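Local atomic coordinates of protein ten1 (Schizosaccharomyces pombe, PDB entry 3KF6), a protein that binds single-stranded telomeric DNA, pairs with Stn1 and is required for telomere maintenance. Residues C18-Q31 and I60-Q74. Residues are numbered along the deposited sequence; the frame is centred on the assembly and turned at random.
Sequences CKDGQKLRFLGCVQ and IQKHEWLNIVGRKRQ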
loop_
_atom_site.group_PDB
_atom_site.type_symbol
_atom_site.label_atom_id
_atom_site.label_comp_id
_atom_site.label_asym_id
_atom_site.label_seq_id
_atom_site.Cartn_x
_atom_site.Cartn_y
_atom_site.Cartn_z
ATOM N N CYS B 18 14.297 -9.950 8.603
ATOM C CA CYS B 18 13.947 -8.600 9.035
ATOM C C CYS B 18 14.110 -8.366 10.533
ATOM O O CYS B 18 14.192 -9.311 11.318
ATOM C CB CYS B 18 12.515 -8.277 8.599
ATOM S SG CYS B 18 12.258 -8.491 6.813
ATOM N N LYS B 19 14.155 -7.094 10.916
ATOM C CA LYS B 19 14.338 -6.691 12.309
ATOM C C LYS B 19 13.045 -6.654 13.113
ATOM O O LYS B 19 11.982 -6.323 12.586
ATOM C CB LYS B 19 14.985 -5.307 12.358
ATOM C CG LYS B 19 16.253 -5.184 11.531
ATOM C CD LYS B 19 16.745 -3.748 11.494
ATOM C CE LYS B 19 17.984 -3.619 10.631
ATOM N NZ LYS B 19 19.093 -4.479 11.134
ATOM N N ASP B 20 13.143 -6.982 14.398
ATOM C CA ASP B 20 11.974 -6.963 15.270
ATOM C C ASP B 20 11.426 -5.541 15.371
ATOM O O ASP B 20 12.190 -4.581 15.467
ATOM C CB ASP B 20 12.332 -7.472 16.670
ATOM C CG ASP B 20 12.803 -8.914 16.669
ATOM O OD1 ASP B 20 12.370 -9.686 15.788
ATOM O OD2 ASP B 20 13.596 -9.282 17.561
ATOM N N GLY B 21 10.102 -5.416 15.348
ATOM C CA GLY B 21 9.463 -4.115 15.441
ATOM C C GLY B 21 9.144 -3.531 14.075
ATOM O O GLY B 21 8.406 -2.559 13.948
ATOM N N GLN B 22 9.707 -4.141 13.045
ATOM C CA GLN B 22 9.510 -3.694 11.675
ATOM C C GLN B 22 8.127 -4.094 11.163
ATOM O O GLN B 22 7.677 -5.218 11.390
ATOM C CB GLN B 22 10.603 -4.319 10.820
ATOM C CG GLN B 22 10.660 -3.916 9.382
ATOM C CD GLN B 22 11.861 -4.542 8.713
ATOM O OE1 GLN B 22 13.004 -4.228 9.048
ATOM N NE2 GLN B 22 11.612 -5.451 7.783
ATOM N N LYS B 23 7.447 -3.168 10.490
ATOM C CA LYS B 23 6.125 -3.464 9.937
ATOM C C LYS B 23 6.318 -4.241 8.643
ATOM O O LYS B 23 7.082 -3.831 7.776
ATOM C CB LYS B 23 5.351 -2.182 9.656
ATOM C CG LYS B 23 3.953 -2.435 9.085
ATOM C CD LYS B 23 3.201 -1.133 8.821
ATOM C CE LYS B 23 2.901 -0.377 10.104
ATOM N NZ LYS B 23 2.191 0.911 9.848
ATOM N N LEU B 24 5.600 -5.354 8.509
ATOM C CA LEU B 24 5.733 -6.213 7.339
ATOM C C LEU B 24 4.389 -6.541 6.708
ATOM O O LEU B 24 3.376 -6.603 7.395
ATOM C CB LEU B 24 6.383 -7.540 7.741
ATOM C CG LEU B 24 7.644 -7.503 8.607
ATOM C CD1 LEU B 24 7.972 -8.916 9.094
ATOM C CD2 LEU B 24 8.793 -6.923 7.797
ATOM N N ARG B 25 4.389 -6.745 5.398
ATOM C CA ARG B 25 3.171 -7.157 4.711
ATOM C C ARG B 25 3.503 -8.419 3.926
ATOM O O ARG B 25 4.484 -8.455 3.179
ATOM C CB ARG B 25 2.643 -6.082 3.755
ATOM C CG ARG B 25 1.487 -6.637 2.928
ATOM C CD ARG B 25 0.925 -5.665 1.919
ATOM N NE ARG B 25 0.089 -6.370 0.949
ATOM C CZ ARG B 25 -0.711 -5.767 0.075
ATOM N NH1 ARG B 25 -0.793 -4.439 0.049
ATOM N NH2 ARG B 25 -1.427 -6.491 -0.775
ATOM N N PHE B 26 2.694 -9.462 4.103
ATOM C CA PHE B 26 2.927 -10.715 3.402
ATOM C C PHE B 26 1.648 -11.521 3.229
ATOM O O PHE B 26 0.642 -11.274 3.901
ATOM C CB PHE B 26 3.971 -11.562 4.147
ATOM C CG PHE B 26 3.641 -11.806 5.590
ATOM C CD1 PHE B 26 4.033 -10.905 6.569
ATOM C CD2 PHE B 26 2.922 -12.937 5.969
ATOM C CE1 PHE B 26 3.717 -11.123 7.913
ATOM C CE2 PHE B 26 2.597 -13.163 7.308
ATOM C CZ PHE B 26 2.996 -12.254 8.277
ATOM N N LEU B 27 1.708 -12.484 2.317
ATOM C CA LEU B 27 0.583 -13.358 2.019
ATOM C C LEU B 27 0.909 -14.742 2.568
ATOM O O LEU B 27 2.042 -15.211 2.458
ATOM C CB LEU B 27 0.380 -13.412 0.501
ATOM C CG LEU B 27 -0.685 -14.345 -0.070
ATOM C CD1 LEU B 27 -2.063 -13.912 0.396
ATOM C CD2 LEU B 27 -0.603 -14.319 -1.592
ATOM N N GLY B 28 -0.081 -15.397 3.162
ATOM C CA GLY B 28 0.155 -16.716 3.716
ATOM C C GLY B 28 -1.070 -17.603 3.646
ATOM O O GLY B 28 -2.200 -17.115 3.551
ATOM N N CYS B 29 -0.835 -18.911 3.700
ATOM C CA CYS B 29 -1.901 -19.902 3.632
ATOM C C CYS B 29 -2.193 -20.457 5.028
ATOM O O CYS B 29 -1.279 -20.891 5.735
ATOM C CB CYS B 29 -1.474 -21.024 2.688
ATOM S SG CYS B 29 -2.747 -22.234 2.375
ATOM N N VAL B 30 -3.465 -20.454 5.419
ATOM C CA VAL B 30 -3.837 -20.925 6.749
ATOM C C VAL B 30 -3.569 -22.405 6.991
ATOM O O VAL B 30 -4.101 -23.270 6.297
ATOM C CB VAL B 30 -5.325 -20.635 7.054
ATOM C CG1 VAL B 30 -5.682 -21.149 8.441
ATOM C CG2 VAL B 30 -5.584 -19.140 6.983
ATOM N N GLN B 31 -2.728 -22.690 7.980
ATOM C CA GLN B 31 -2.409 -24.070 8.327
ATOM C C GLN B 31 -3.200 -24.459 9.572
ATOM O O GLN B 31 -3.668 -25.595 9.695
ATOM C CB GLN B 31 -0.909 -24.226 8.594
ATOM C CG GLN B 31 -0.487 -25.656 8.928
ATOM C CD GLN B 31 -0.937 -26.655 7.878
ATOM O OE1 GLN B 31 -0.713 -26.461 6.681
ATOM N NE2 GLN B 31 -1.570 -27.736 8.322
ATOM N N ILE B 60 -12.452 -18.624 9.627
ATOM C CA ILE B 60 -11.327 -18.790 8.717
ATOM C C ILE B 60 -11.252 -20.254 8.302
ATOM O O ILE B 60 -11.299 -21.148 9.143
ATOM C CB ILE B 60 -10.006 -18.373 9.388
ATOM C CG1 ILE B 60 -10.017 -16.863 9.643
ATOM C CG2 ILE B 60 -8.820 -18.760 8.507
ATOM C CD1 ILE B 60 -8.749 -16.331 10.266
ATOM N N GLN B 61 -11.144 -20.490 6.999
ATOM C CA GLN B 61 -11.088 -21.845 6.470
ATOM C C GLN B 61 -9.650 -22.301 6.255
ATOM O O GLN B 61 -8.813 -21.543 5.764
ATOM C CB GLN B 61 -11.878 -21.914 5.156
ATOM C CG GLN B 61 -12.085 -23.319 4.607
ATOM C CD GLN B 61 -13.335 -23.428 3.744
ATOM O OE1 GLN B 61 -13.444 -22.789 2.698
ATOM N NE2 GLN B 61 -14.291 -24.239 4.190
ATOM N N LYS B 62 -9.364 -23.543 6.633
ATOM C CA LYS B 62 -8.023 -24.081 6.470
ATOM C C LYS B 62 -7.616 -24.002 5.005
ATOM O O LYS B 62 -8.424 -24.250 4.107
ATOM C CB LYS B 62 -7.960 -25.536 6.950
ATOM C CG LYS B 62 -6.554 -26.129 6.899
ATOM C CD LYS B 62 -6.481 -27.526 7.503
ATOM C CE LYS B 62 -5.054 -28.063 7.429
ATOM N NZ LYS B 62 -4.912 -29.438 7.987
ATOM N N HIS B 63 -6.360 -23.637 4.779
ATOM C CA HIS B 63 -5.796 -23.518 3.441
ATOM C C HIS B 63 -6.211 -22.275 2.660
ATOM O O HIS B 63 -5.839 -22.126 1.497
ATOM C CB HIS B 63 -6.106 -24.771 2.616
ATOM C CG HIS B 63 -5.456 -26.013 3.145
ATOM N ND1 HIS B 63 -4.097 -26.108 3.348
ATOM C CD2 HIS B 63 -5.978 -27.206 3.514
ATOM C CE1 HIS B 63 -3.808 -27.309 3.821
ATOM N NE2 HIS B 63 -4.933 -27.994 3.931
ATOM N N GLU B 64 -6.972 -21.377 3.278
ATOM C CA GLU B 64 -7.344 -20.165 2.560
ATOM C C GLU B 64 -6.175 -19.187 2.663
ATOM O O GLU B 64 -5.366 -19.263 3.597
ATOM C CB GLU B 64 -8.621 -19.539 3.122
ATOM C CG GLU B 64 -8.484 -18.798 4.435
ATOM C CD GLU B 64 -9.728 -17.985 4.737
ATOM O OE1 GLU B 64 -9.995 -17.030 3.981
ATOM O OE2 GLU B 64 -10.443 -18.300 5.710
ATOM N N TRP B 65 -6.076 -18.285 1.694
ATOM C CA TRP B 65 -4.984 -17.323 1.671
ATOM C C TRP B 65 -5.367 -15.970 2.251
ATOM O O TRP B 65 -6.431 -15.425 1.947
ATOM C CB TRP B 65 -4.458 -17.170 0.242
ATOM C CG TRP B 65 -3.699 -18.389 -0.229
ATOM C CD1 TRP B 65 -4.220 -19.534 -0.761
ATOM C CD2 TRP B 65 -2.281 -18.584 -0.167
ATOM N NE1 TRP B 65 -3.213 -20.431 -1.035
ATOM C CE2 TRP B 65 -2.013 -19.872 -0.678
ATOM C CE3 TRP B 65 -1.211 -17.793 0.276
ATOM C CZ2 TRP B 65 -0.715 -20.390 -0.760
ATOM C CZ3 TRP B 65 0.080 -18.308 0.195
ATOM C CH2 TRP B 65 0.316 -19.596 -0.320
ATOM N N LEU B 66 -4.481 -15.435 3.088
ATOM C CA LEU B 66 -4.712 -14.157 3.752
ATOM C C LEU B 66 -3.579 -13.162 3.556
ATOM O O LEU B 66 -2.414 -13.552 3.491
ATOM C CB LEU B 66 -4.862 -14.377 5.259
ATOM C CG LEU B 66 -5.976 -15.300 5.751
ATOM C CD1 LEU B 66 -5.864 -15.456 7.265
ATOM C CD2 LEU B 66 -7.330 -14.715 5.364
ATOM N N ASN B 67 -3.935 -11.886 3.454
ATOM C CA ASN B 67 -2.937 -10.817 3.360
ATOM C C ASN B 67 -2.792 -10.334 4.799
ATOM O O ASN B 67 -3.789 -10.104 5.486
ATOM C CB ASN B 67 -3.416 -9.656 2.485
ATOM C CG ASN B 67 -3.209 -9.907 1.010
ATOM O OD1 ASN B 67 -2.145 -10.361 0.583
ATOM N ND2 ASN B 67 -4.223 -9.596 0.214
ATOM N N ILE B 68 -1.553 -10.166 5.243
ATOM C CA ILE B 68 -1.274 -9.752 6.609
ATOM C C ILE B 68 -0.381 -8.524 6.679
ATOM O O ILE B 68 0.580 -8.416 5.930
ATOM C CB ILE B 68 -0.518 -10.876 7.382
ATOM C CG1 ILE B 68 -1.386 -12.133 7.481
ATOM C CG2 ILE B 68 -0.115 -10.395 8.775
ATOM C CD1 ILE B 68 -2.610 -11.966 8.341
ATOM N N VAL B 69 -0.729 -7.596 7.563
ATOM C CA VAL B 69 0.119 -6.440 7.829
ATOM C C VAL B 69 0.318 -6.540 9.332
ATOM O O VAL B 69 -0.652 -6.626 10.084
ATOM C CB VAL B 69 -0.540 -5.090 7.506
ATOM C CG1 VAL B 69 0.384 -3.951 7.979
ATOM C CG2 VAL B 69 -0.774 -4.968 6.014
ATOM N N GLY B 70 1.570 -6.570 9.772
ATOM C CA GLY B 70 1.829 -6.662 11.194
ATOM C C GLY B 70 3.259 -6.304 11.514
ATOM O O GLY B 70 4.012 -5.907 10.628
ATOM N N ARG B 71 3.634 -6.437 12.781
ATOM C CA ARG B 71 4.995 -6.132 13.208
ATOM C C ARG B 71 5.694 -7.384 13.707
ATOM O O ARG B 71 5.103 -8.192 14.427
ATOM C CB ARG B 71 4.993 -5.092 14.331
ATOM C CG ARG B 71 4.550 -3.712 13.919
ATOM C CD ARG B 71 4.801 -2.706 15.041
ATOM N NE ARG B 71 4.281 -1.396 14.678
ATOM C CZ ARG B 71 4.820 -0.610 13.752
ATOM N NH1 ARG B 71 5.910 -0.996 13.100
ATOM N NH2 ARG B 71 4.249 0.549 13.459
ATOM N N LYS B 72 6.955 -7.543 13.323
ATOM C CA LYS B 72 7.730 -8.696 13.754
ATOM C C LYS B 72 8.027 -8.564 15.245
ATOM O O LYS B 72 8.563 -7.546 15.687
ATOM C CB LYS B 72 9.039 -8.775 12.960
ATOM C CG LYS B 72 9.943 -9.943 13.330
ATOM C CD LYS B 72 11.046 -10.107 12.290
ATOM C CE LYS B 72 11.938 -11.308 12.571
ATOM N NZ LYS B 72 12.878 -11.052 13.692
ATOM N N ARG B 73 7.666 -9.590 16.012
ATOM C CA ARG B 73 7.896 -9.603 17.457
ATOM C C ARG B 73 9.293 -10.157 17.726
ATOM O O ARG B 73 10.058 -9.606 18.518
ATOM C CB ARG B 73 6.846 -10.479 18.146
ATOM C CG ARG B 73 7.038 -10.620 19.646
ATOM C CD ARG B 73 6.168 -11.731 20.218
ATOM N NE ARG B 73 4.740 -11.467 20.072
ATOM C CZ ARG B 73 3.786 -12.283 20.511
ATOM N NH1 ARG B 73 4.111 -13.415 21.124
ATOM N NH2 ARG B 73 2.509 -11.967 20.345
ATOM N N GLN B 74 9.600 -11.259 17.053
ATOM C CA GLN B 74 10.889 -11.934 17.135
ATOM C C GLN B 74 10.864 -12.956 16.004
ATOM O O GLN B 74 9.844 -13.098 15.326
ATOM C CB GLN B 74 11.070 -12.624 18.496
ATOM C CG GLN B 74 9.989 -13.622 18.850
ATOM C CD GLN B 74 10.228 -14.307 20.178
ATOM O OE1 GLN B 74 11.156 -15.104 20.320
ATOM N NE2 GLN B 74 9.392 -13.997 21.164
HETATM O O HOH W 1 0.446 -9.158 0.608
HETATM O O HOH W 2 -1.510 -8.872 -2.217
#
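K72 and D20 form a salt bridge at one end of this antiparallel strand pair. K72 NZ lies 2.6 Å from D20 OD1, on the syn side but 31° out of the carboxylate plane. NZ also reaches C18 O weakly and has a second acid partner in D75. G21 N donates to K72 O, and K72 N to Q22 O. From there L24, F26 and G28 each exchange two backbone bonds, with G70, I68 and L66. Beyond G28, V30 N gives to E64 O, and V30 O takes H63 N at 2.7 Å. V30 CG2 also packs on I60 CG2 and L66 CD1. That end closes with a type II turn from Q61 to E64, where E64 OE2 accepts Q61 N at 2.6 Å. Strands 23-31 and 65-74 are neighbours in the curled sheet of the OB fold. On the face with F26, I68 CB sits over the phenyl ring toward its rim. On the other face, C29 CB stands 3.5 Å above the W65 six-membered ring, over its centre. With SG anti to the backbone N (chi1 -174°), the sulfur lies over the five-membered ring. L27 CG meets the indole at CE3, 3.5 Å away. Replacing W65 by alanine is likely to strip the aromatic cover from C29 CB and SG and from L27. R25 and N67 are joined through two waters: R25 NE and NH2 each give to one, and both donate to N67 OD1. R25 NH2 also pairs with E132 of the Stn1 chain. K23 NZ and R71 NH2 lie 4.2 Å apart; D5 forms salt bridges with both side chains, and K23 NZ also gives to L2 O.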